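Local structure of telomeric DNA-binding factor trf1 (Schizosaccharomyces pombe, 6K5S) at residues 53-66 / 85-98. The protein probably binds telomeric DNA repeats as a two-chain assembly, this all-helical part belonging to the telomere repeat binding factor family. Residues are numbered along the deposited sequence; the frame is centred on the assembly and turned at random.
Sequences FRMVKDIYTEESFI and ANLAIFLAAVYGAL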
loop_
_atom_site.group_PDB
_atom_site.type_symbol
_atom_site.label_atom_id
_atom_site.label_comp_id
_atom_site.label_asym_id
_atom_site.label_seq_id
_atom_site.Cartn_x
_atom_site.Cartn_y
_atom_site.Cartn_z
ATOM N N PHE A 53 3.229 3.888 -3.640
ATOM C CA PHE A 53 4.372 3.106 -4.096
ATOM C C PHE A 53 5.673 3.682 -3.549
ATOM O O PHE A 53 6.518 2.950 -3.031
ATOM C CB PHE A 53 4.412 3.033 -5.616
ATOM C CG PHE A 53 5.474 2.098 -6.151
ATOM C CD1 PHE A 53 5.388 0.727 -5.923
ATOM C CD2 PHE A 53 6.552 2.584 -6.869
ATOM C CE1 PHE A 53 6.359 -0.135 -6.420
ATOM C CE2 PHE A 53 7.526 1.738 -7.354
ATOM C CZ PHE A 53 7.425 0.365 -7.127
ATOM N N ARG A 54 5.823 5.005 -3.610
ATOM C CA ARG A 54 6.995 5.642 -3.023
ATOM C C ARG A 54 7.167 5.276 -1.547
ATOM O O ARG A 54 8.287 5.006 -1.095
ATOM C CB ARG A 54 6.902 7.158 -3.202
ATOM C CG ARG A 54 7.379 7.664 -4.538
ATOM C CD ARG A 54 7.162 9.206 -4.690
ATOM N NE ARG A 54 6.876 9.517 -6.085
ATOM C CZ ARG A 54 5.728 9.999 -6.571
ATOM N NH1 ARG A 54 4.705 10.303 -5.775
ATOM N NH2 ARG A 54 5.620 10.200 -7.878
ATOM N N MET A 55 6.075 5.249 -0.781
ATOM C CA MET A 55 6.172 4.888 0.632
ATOM C C MET A 55 6.593 3.435 0.806
ATOM O O MET A 55 7.452 3.134 1.641
ATOM C CB MET A 55 4.839 5.122 1.360
ATOM C CG MET A 55 4.370 6.577 1.473
ATOM S SD MET A 55 3.003 6.614 2.661
ATOM C CE MET A 55 3.857 5.734 3.978
ATOM N N VAL A 56 5.991 2.514 0.041
ATOM C CA VAL A 56 6.334 1.103 0.219
ATOM C C VAL A 56 7.755 0.841 -0.273
ATOM O O VAL A 56 8.500 0.085 0.354
ATOM C CB VAL A 56 5.302 0.182 -0.463
ATOM C CG1 VAL A 56 5.390 0.246 -1.938
ATOM C CG2 VAL A 56 5.504 -1.284 -0.026
ATOM N N LYS A 57 8.160 1.480 -1.376
ATOM C CA LYS A 57 9.508 1.279 -1.911
ATOM C C LYS A 57 10.563 1.642 -0.871
ATOM O O LYS A 57 11.590 0.966 -0.751
ATOM C CB LYS A 57 9.706 2.121 -3.178
ATOM C CG LYS A 57 11.088 2.030 -3.855
ATOM C CD LYS A 57 11.240 3.115 -4.943
ATOM C CE LYS A 57 12.624 3.165 -5.560
ATOM N NZ LYS A 57 13.644 3.714 -4.621
ATOM N N ASP A 58 10.320 2.715 -0.115
ATOM C CA ASP A 58 11.282 3.148 0.898
ATOM C C ASP A 58 11.442 2.118 2.008
ATOM O O ASP A 58 12.504 2.047 2.638
ATOM C CB ASP A 58 10.855 4.494 1.464
ATOM C CG ASP A 58 11.188 5.635 0.539
ATOM O OD1 ASP A 58 11.973 5.421 -0.421
ATOM O OD2 ASP A 58 10.673 6.747 0.783
ATOM N N ILE A 59 10.415 1.300 2.245
ATOM C CA ILE A 59 10.539 0.191 3.188
ATOM C C ILE A 59 11.523 -0.852 2.678
ATOM O O ILE A 59 12.234 -1.487 3.469
ATOM C CB ILE A 59 9.148 -0.412 3.465
ATOM C CG1 ILE A 59 8.380 0.517 4.395
ATOM C CG2 ILE A 59 9.253 -1.810 4.072
ATOM C CD1 ILE A 59 6.930 0.621 4.107
ATOM N N TYR A 60 11.607 -1.034 1.362
ATOM C CA TYR A 60 12.440 -2.086 0.793
ATOM C C TYR A 60 13.828 -1.631 0.401
ATOM O O TYR A 60 14.741 -2.461 0.347
ATOM C CB TYR A 60 11.757 -2.689 -0.442
ATOM C CG TYR A 60 10.607 -3.552 -0.036
ATOM C CD1 TYR A 60 9.348 -2.998 0.197
ATOM C CD2 TYR A 60 10.792 -4.902 0.192
ATOM C CE1 TYR A 60 8.299 -3.777 0.612
ATOM C CE2 TYR A 60 9.746 -5.705 0.607
ATOM C CZ TYR A 60 8.499 -5.133 0.809
ATOM O OH TYR A 60 7.475 -5.935 1.214
ATOM N N THR A 61 14.017 -0.355 0.065
ATOM C CA THR A 61 15.337 0.071 -0.362
ATOM C C THR A 61 15.559 1.539 -0.020
ATOM O O THR A 61 14.636 2.355 -0.073
ATOM C CB THR A 61 15.547 -0.171 -1.870
ATOM O OG1 THR A 61 16.908 0.102 -2.207
ATOM C CG2 THR A 61 14.654 0.723 -2.705
ATOM N N GLU A 62 16.790 1.878 0.343
ATOM C CA GLU A 62 17.155 3.286 0.364
ATOM C C GLU A 62 17.873 3.716 -0.910
ATOM O O GLU A 62 18.306 4.863 -1.000
ATOM C CB GLU A 62 18.011 3.614 1.596
ATOM C CG GLU A 62 18.837 2.475 2.124
ATOM C CD GLU A 62 19.689 2.868 3.331
ATOM O OE1 GLU A 62 19.205 3.604 4.217
ATOM O OE2 GLU A 62 20.860 2.452 3.374
ATOM N N GLU A 63 18.038 2.819 -1.880
ATOM C CA GLU A 63 18.687 3.129 -3.145
ATOM C C GLU A 63 17.637 3.235 -4.257
ATOM O O GLU A 63 16.438 3.428 -3.985
ATOM C CB GLU A 63 19.757 2.073 -3.447
ATOM C CG GLU A 63 20.615 1.654 -2.251
ATOM C CD GLU A 63 21.468 2.779 -1.687
ATOM O OE1 GLU A 63 22.283 2.513 -0.764
ATOM O OE2 GLU A 63 21.337 3.937 -2.151
ATOM N N SER A 64 18.091 3.140 -5.511
ATOM C CA SER A 64 17.161 3.259 -6.623
ATOM C C SER A 64 16.296 2.011 -6.751
ATOM O O SER A 64 15.078 2.121 -6.908
ATOM C CB SER A 64 17.925 3.519 -7.917
ATOM O OG SER A 64 18.486 4.814 -7.925
ATOM N N PHE A 65 16.900 0.826 -6.665
ATOM C CA PHE A 65 16.207 -0.434 -6.886
ATOM C C PHE A 65 16.290 -1.323 -5.647
ATOM O O PHE A 65 17.003 -1.030 -4.674
ATOM C CB PHE A 65 16.780 -1.173 -8.111
ATOM C CG PHE A 65 16.526 -0.469 -9.394
ATOM C CD1 PHE A 65 15.327 -0.660 -10.071
ATOM C CD2 PHE A 65 17.468 0.414 -9.916
ATOM C CE1 PHE A 65 15.076 0.016 -11.260
ATOM C CE2 PHE A 65 17.223 1.095 -11.111
ATOM C CZ PHE A 65 16.036 0.885 -11.784
ATOM N N ILE A 66 15.536 -2.417 -5.699
ATOM C CA ILE A 66 15.417 -3.361 -4.589
ATOM C C ILE A 66 16.284 -4.571 -4.872
ATOM O O ILE A 66 16.130 -5.228 -5.916
ATOM C CB ILE A 66 13.964 -3.794 -4.382
ATOM C CG1 ILE A 66 13.079 -2.573 -4.209
ATOM C CG2 ILE A 66 13.841 -4.752 -3.158
ATOM C CD1 ILE A 66 11.641 -2.937 -4.077
ATOM N N ALA A 85 8.702 -5.373 -8.890
ATOM C CA ALA A 85 8.839 -4.020 -8.379
ATOM C C ALA A 85 9.932 -3.277 -9.125
ATOM O O ALA A 85 9.756 -2.117 -9.508
ATOM C CB ALA A 85 9.108 -4.048 -6.868
ATOM N N ASN A 86 11.069 -3.943 -9.362
ATOM C CA ASN A 86 12.170 -3.301 -10.062
ATOM C C ASN A 86 11.782 -2.890 -11.479
ATOM O O ASN A 86 12.178 -1.813 -11.939
ATOM C CB ASN A 86 13.396 -4.225 -10.055
ATOM C CG ASN A 86 14.152 -4.154 -8.716
ATOM O OD1 ASN A 86 13.958 -3.212 -7.942
ATOM N ND2 ASN A 86 15.007 -5.140 -8.443
ATOM N N LEU A 87 10.992 -3.712 -12.181
ATOM C CA LEU A 87 10.462 -3.292 -13.478
ATOM C C LEU A 87 9.564 -2.070 -13.355
ATOM O O LEU A 87 9.642 -1.147 -14.183
ATOM C CB LEU A 87 9.689 -4.440 -14.140
ATOM C CG LEU A 87 10.661 -5.483 -14.692
ATOM C CD1 LEU A 87 10.027 -6.861 -14.704
ATOM C CD2 LEU A 87 11.105 -5.042 -16.083
ATOM N N ALA A 88 8.689 -2.050 -12.345
ATOM C CA ALA A 88 7.801 -0.906 -12.180
ATOM C C ALA A 88 8.604 0.348 -11.878
ATOM O O ALA A 88 8.305 1.430 -12.406
ATOM C CB ALA A 88 6.773 -1.186 -11.079
ATOM N N ILE A 89 9.641 0.211 -11.039
ATOM C CA ILE A 89 10.529 1.334 -10.721
ATOM C C ILE A 89 11.201 1.858 -11.983
ATOM O O ILE A 89 11.297 3.069 -12.194
ATOM C CB ILE A 89 11.577 0.910 -9.674
ATOM C CG1 ILE A 89 10.935 0.751 -8.295
ATOM C CG2 ILE A 89 12.720 1.955 -9.564
ATOM C CD1 ILE A 89 11.864 0.010 -7.305
ATOM N N PHE A 90 11.712 0.950 -12.823
ATOM C CA PHE A 90 12.419 1.373 -14.028
ATOM C C PHE A 90 11.483 2.112 -14.977
ATOM O O PHE A 90 11.834 3.178 -15.507
ATOM C CB PHE A 90 13.036 0.163 -14.721
ATOM C CG PHE A 90 14.089 0.513 -15.732
ATOM C CD1 PHE A 90 13.729 0.931 -17.009
ATOM C CD2 PHE A 90 15.442 0.403 -15.416
ATOM C CE1 PHE A 90 14.697 1.244 -17.950
ATOM C CE2 PHE A 90 16.414 0.728 -16.359
ATOM C CZ PHE A 90 16.035 1.138 -17.624
ATOM N N LEU A 91 10.275 1.575 -15.171
ATOM C CA LEU A 91 9.318 2.191 -16.081
ATOM C C LEU A 91 8.830 3.527 -15.541
ATOM O O LEU A 91 8.654 4.486 -16.307
ATOM C CB LEU A 91 8.157 1.225 -16.331
ATOM C CG LEU A 91 7.145 1.581 -17.418
ATOM C CD1 LEU A 91 7.861 1.898 -18.736
ATOM C CD2 LEU A 91 6.164 0.440 -17.591
ATOM N N ALA A 92 8.635 3.624 -14.223
ATOM C CA ALA A 92 8.217 4.896 -13.639
ATOM C C ALA A 92 9.332 5.924 -13.732
ATOM O O ALA A 92 9.075 7.109 -13.987
ATOM C CB ALA A 92 7.797 4.707 -12.186
ATOM N N ALA A 93 10.582 5.491 -13.521
ATOM C CA ALA A 93 11.719 6.387 -13.738
ATOM C C ALA A 93 11.720 6.950 -15.155
ATOM O O ALA A 93 11.919 8.159 -15.355
ATOM C CB ALA A 93 13.045 5.667 -13.467
ATOM N N VAL A 94 11.532 6.089 -16.159
ATOM C CA VAL A 94 11.660 6.588 -17.532
ATOM C C VAL A 94 10.466 7.443 -17.942
ATOM O O VAL A 94 10.592 8.290 -18.837
ATOM C CB VAL A 94 11.866 5.472 -18.580
ATOM C CG1 VAL A 94 13.233 4.768 -18.406
ATOM C CG2 VAL A 94 10.724 4.501 -18.611
ATOM N N TYR A 95 9.314 7.275 -17.301
ATOM C CA TYR A 95 8.197 8.182 -17.526
ATOM C C TYR A 95 8.215 9.382 -16.583
ATOM O O TYR A 95 7.319 10.230 -16.662
ATOM C CB TYR A 95 6.876 7.421 -17.408
ATOM C CG TYR A 95 6.415 6.843 -18.718
ATOM C CD1 TYR A 95 5.897 7.665 -19.723
ATOM C CD2 TYR A 95 6.512 5.491 -18.970
ATOM C CE1 TYR A 95 5.490 7.142 -20.932
ATOM C CE2 TYR A 95 6.099 4.958 -20.170
ATOM C CZ TYR A 95 5.584 5.794 -21.151
ATOM O OH TYR A 95 5.177 5.268 -22.352
ATOM N N GLY A 96 9.193 9.474 -15.688
ATOM C CA GLY A 96 9.343 10.635 -14.833
ATOM C C GLY A 96 8.589 10.599 -13.524
ATOM O O GLY A 96 8.705 11.553 -12.739
ATOM N N ALA A 97 7.836 9.525 -13.254
ATOM C CA ALA A 97 7.121 9.401 -11.986
ATOM C C ALA A 97 8.073 9.188 -10.814
ATOM O O ALA A 97 7.730 9.498 -9.671
ATOM C CB ALA A 97 6.109 8.259 -12.085
ATOM N N LEU A 98 9.260 8.654 -11.065
ATOM C CA LEU A 98 10.299 8.537 -10.059
ATOM C C LEU A 98 11.541 9.224 -10.594
ATOM O O LEU A 98 11.755 9.266 -11.809
ATOM C CB LEU A 98 10.624 7.075 -9.732
ATOM C CG LEU A 98 9.581 6.229 -8.997
ATOM C CD1 LEU A 98 10.063 4.770 -8.871
ATOM C CD2 LEU A 98 9.293 6.845 -7.625
HETATM O O HOH W 1 9.253 10.901 -7.393
#
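The F53 ring meets A85 O, I89 CG1 and L98 CD1 at its edge, near the ring plane, with CE2 3.7 Å from I89 CG1; A88 CB approaches it obliquely. The F65 ring takes N86 O at its edge, in plane, while I89 CG2, 3.5 Å from F65 CE1, and F90 CD2 arrive obliquely. F53 ties helix 41-60, and F65 the loop that follows it, to helix 76-94 of the all-helical TRF-family domain. The axes of 53-60 and 85-94 come no closer than 12.3 Å, at a signed crossing angle of -126°, so side chains and the 61-66 loop fill the interval. I89 serves both rings: CG1 lies beside its own backbone N (chi1 -73°) and reaches F53, whereas CG2, anti to that N, touches F65 as the two side chains run past each other in opposite directions. Its CD1 meets K57 CE crosswise.

N86 holds the loop through both ends of its amide. OD1 accepts from I66 N on an in-plane lone pair; ND2 donates to I66 O at 2.8 Å, on a lone pair of that carbonyl and close to the amide plane of N86. Two bonds to one residue's backbone should fix the rotation of this buried amide. The loop is braced from its own side as well: K57 NZ donates to E63 O, and T61 OG1 accepts from E63 N in an ST turn while donating to F65 O from above the carbonyl plane.

Beyond the pair, F53 also packs on S17 and I20 of helix 10-24, and F65 on N108 and V112 of helix 102-113. After the Schellman motif at G96, A97 O turns to R54, whose CG touches L98 CD2. One water bridges A97 O and, weakly, R54 NE; the direct bond runs from R54 NH2 to A97 O, 2.9 Å long, nearly straight at 175° and within the guanidinium plane.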